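Local coordinates for D-glyceraldehyde dehydrogenase (NADP(+)) (Thermoplasma acidophilum, PDB 5IZD) that oxidises D-glyceraldehyde to glycerate with NADP+ as hydride acceptor in the non-phosphorylated Entner-Doudoroff pathway, at the interface of chains A and B. Numbering follows the deposited sequence. Chains: chain A/B, D-glyceraldehyde dehydrogenase (NADP(+)).

The interface of chains A and B. Residues chain A 99, 267-268, 271, 275, 438; chain B 484, 486-487.
B:Ile484 packs its side chain against A:Trp271 and A:Pro438 of the partner subunit, beside the backbone of A:Lys267 and A:Thr268. With CG1 beside its own backbone N (chi1 -58°) and the chain extended beyond it, CD1 reaches the ring of A:Pro438 tip to tip, 3.7 Å from CG, and lies 3.6 Å from the backbone O of A:Lys267. The other branch, CG2, meets the pyrrole side of A:Trp271 at CD1 (3.7 Å), the two side chains crossing at about a right angle. That indole is held between A:Pro438 CB on one face and A:Trp275 CB on the other, both offset toward the rim, contacts within chain A that probably help to hold the ring in place. An alanine here lacks CG1, CG2 and CD1, and would probably leave a gap against A:Pro438 and the indole of A:Trp271. B:Val487 adds a looser touch, its CG2 4.0 Å from A:Trp271 CB. Towards B:Thr486 the packing gives way to water: its hydroxyl OG1, in plane at the edge of the A:Trp271 ring, binds a water (2.8 Å) that also reaches carboxylate OE2 of A:Glu99 (2.9 Å). A:Trp275 NE1 hydrogen-bonds the same OE2 (3.2 Å) from above the carboxylate plane and probably helps to position it. This stretch near the C-terminus of chain B lies against helices 94-112 and 262-274 of chain A; the centre of the contact is about 18 Å from the active-site A:Glu247, in a two-fold interface of the homotetramer.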
loop_
_atom_site.group_PDB
_atom_site.type_symbol
_atom_site.label_atom_id
_atom_site.label_comp_id
_atom_site.label_asym_id
_atom_site.label_seq_id
_atom_site.Cartn_x
_atom_site.Cartn_y
_atom_site.Cartn_z
ATOM N N GLU A 99 -5.904 -8.785 31.987
ATOM C CA GLU A 99 -6.151 -8.151 30.704
ATOM C C GLU A 99 -4.872 -7.494 30.144
ATOM O O GLU A 99 -4.559 -7.664 28.977
ATOM C CB GLU A 99 -7.345 -7.179 30.817
ATOM C CG GLU A 99 -7.373 -6.055 29.843
ATOM C CD GLU A 99 -8.665 -5.257 29.924
ATOM O OE1 GLU A 99 -9.129 -4.855 28.828
ATOM O OE2 GLU A 99 -9.168 -5.004 31.040
ATOM N N LYS A 267 -22.484 1.569 30.711
ATOM C CA LYS A 267 -21.488 0.527 30.842
ATOM C C LYS A 267 -20.136 0.999 30.335
ATOM O O LYS A 267 -19.101 0.801 31.003
ATOM C CB LYS A 267 -21.858 -0.681 30.021
ATOM C CG LYS A 267 -22.853 -1.599 30.673
ATOM C CD LYS A 267 -23.099 -2.781 29.726
ATOM C CE LYS A 267 -24.130 -3.723 30.305
ATOM N NZ LYS A 267 -24.553 -4.695 29.265
ATOM N N THR A 268 -20.143 1.595 29.139
ATOM C CA THR A 268 -18.933 2.125 28.546
ATOM C C THR A 268 -18.321 3.274 29.387
ATOM O O THR A 268 -17.091 3.376 29.476
ATOM C CB THR A 268 -19.165 2.608 27.107
ATOM O OG1 THR A 268 -19.811 1.568 26.341
ATOM C CG2 THR A 268 -17.865 3.052 26.464
ATOM N N TRP A 271 -16.473 1.931 32.371
ATOM C CA TRP A 271 -15.173 1.516 31.849
ATOM C C TRP A 271 -14.238 2.726 31.584
ATOM O O TRP A 271 -13.122 2.813 32.150
ATOM C CB TRP A 271 -15.295 0.664 30.579
ATOM C CG TRP A 271 -13.943 0.310 30.096
ATOM C CD1 TRP A 271 -13.176 -0.759 30.500
ATOM C CD2 TRP A 271 -13.151 1.038 29.154
ATOM N NE1 TRP A 271 -11.957 -0.717 29.883
ATOM C CE2 TRP A 271 -11.907 0.391 29.074
ATOM C CE3 TRP A 271 -13.352 2.209 28.409
ATOM C CZ2 TRP A 271 -10.894 0.852 28.257
ATOM C CZ3 TRP A 271 -12.305 2.682 27.605
ATOM C CH2 TRP A 271 -11.115 1.998 27.539
ATOM N N TRP A 275 -11.674 2.488 34.696
ATOM C CA TRP A 275 -10.634 1.528 34.352
ATOM C C TRP A 275 -9.311 2.153 34.691
ATOM O O TRP A 275 -9.095 3.326 34.410
ATOM C CB TRP A 275 -10.711 1.191 32.905
ATOM C CG TRP A 275 -9.852 0.092 32.342
ATOM C CD1 TRP A 275 -9.879 -1.258 32.663
ATOM C CD2 TRP A 275 -8.895 0.225 31.291
ATOM N NE1 TRP A 275 -9.012 -1.955 31.847
ATOM C CE2 TRP A 275 -8.415 -1.074 30.984
ATOM C CE3 TRP A 275 -8.422 1.309 30.545
ATOM C CZ2 TRP A 275 -7.485 -1.305 29.974
ATOM C CZ3 TRP A 275 -7.476 1.067 29.505
ATOM C CH2 TRP A 275 -7.027 -0.222 29.249
ATOM N N PRO A 438 -16.697 0.692 24.043
ATOM C CA PRO A 438 -15.521 1.164 24.756
ATOM C C PRO A 438 -14.236 0.954 23.975
ATOM O O PRO A 438 -14.201 0.301 22.946
ATOM C CB PRO A 438 -15.494 0.241 26.002
ATOM C CG PRO A 438 -16.000 -1.063 25.472
ATOM C CD PRO A 438 -17.099 -0.659 24.497
ATOM N N ILE B 484 -18.435 -5.959 28.905
ATOM C CA ILE B 484 -17.107 -5.415 29.187
ATOM C C ILE B 484 -16.558 -6.201 30.379
ATOM O O ILE B 484 -17.197 -6.310 31.431
ATOM C CB ILE B 484 -17.154 -3.900 29.493
ATOM C CG1 ILE B 484 -17.763 -3.115 28.317
ATOM C CG2 ILE B 484 -15.751 -3.361 29.846
ATOM C CD1 ILE B 484 -17.984 -1.646 28.589
ATOM N N THR B 486 -14.209 -6.069 32.749
ATOM C CA THR B 486 -14.028 -5.460 34.072
ATOM C C THR B 486 -15.231 -4.641 34.622
ATOM O O THR B 486 -15.098 -3.963 35.635
ATOM C CB THR B 486 -12.768 -4.557 34.037
ATOM O OG1 THR B 486 -12.950 -3.540 33.030
ATOM C CG2 THR B 486 -11.530 -5.376 33.685
ATOM N N VAL B 487 -16.386 -4.693 33.956
ATOM C CA VAL B 487 -17.602 -4.015 34.416
ATOM C C VAL B 487 -18.543 -5.153 34.724
ATOM O O VAL B 487 -18.935 -5.867 33.817
ATOM C CB VAL B 487 -18.185 -3.065 33.332
ATOM C CG1 VAL B 487 -19.480 -2.407 33.798
ATOM C CG2 VAL B 487 -17.151 -2.013 32.957
HETATM O O HOH W 1 -11.868 -4.074 30.471
#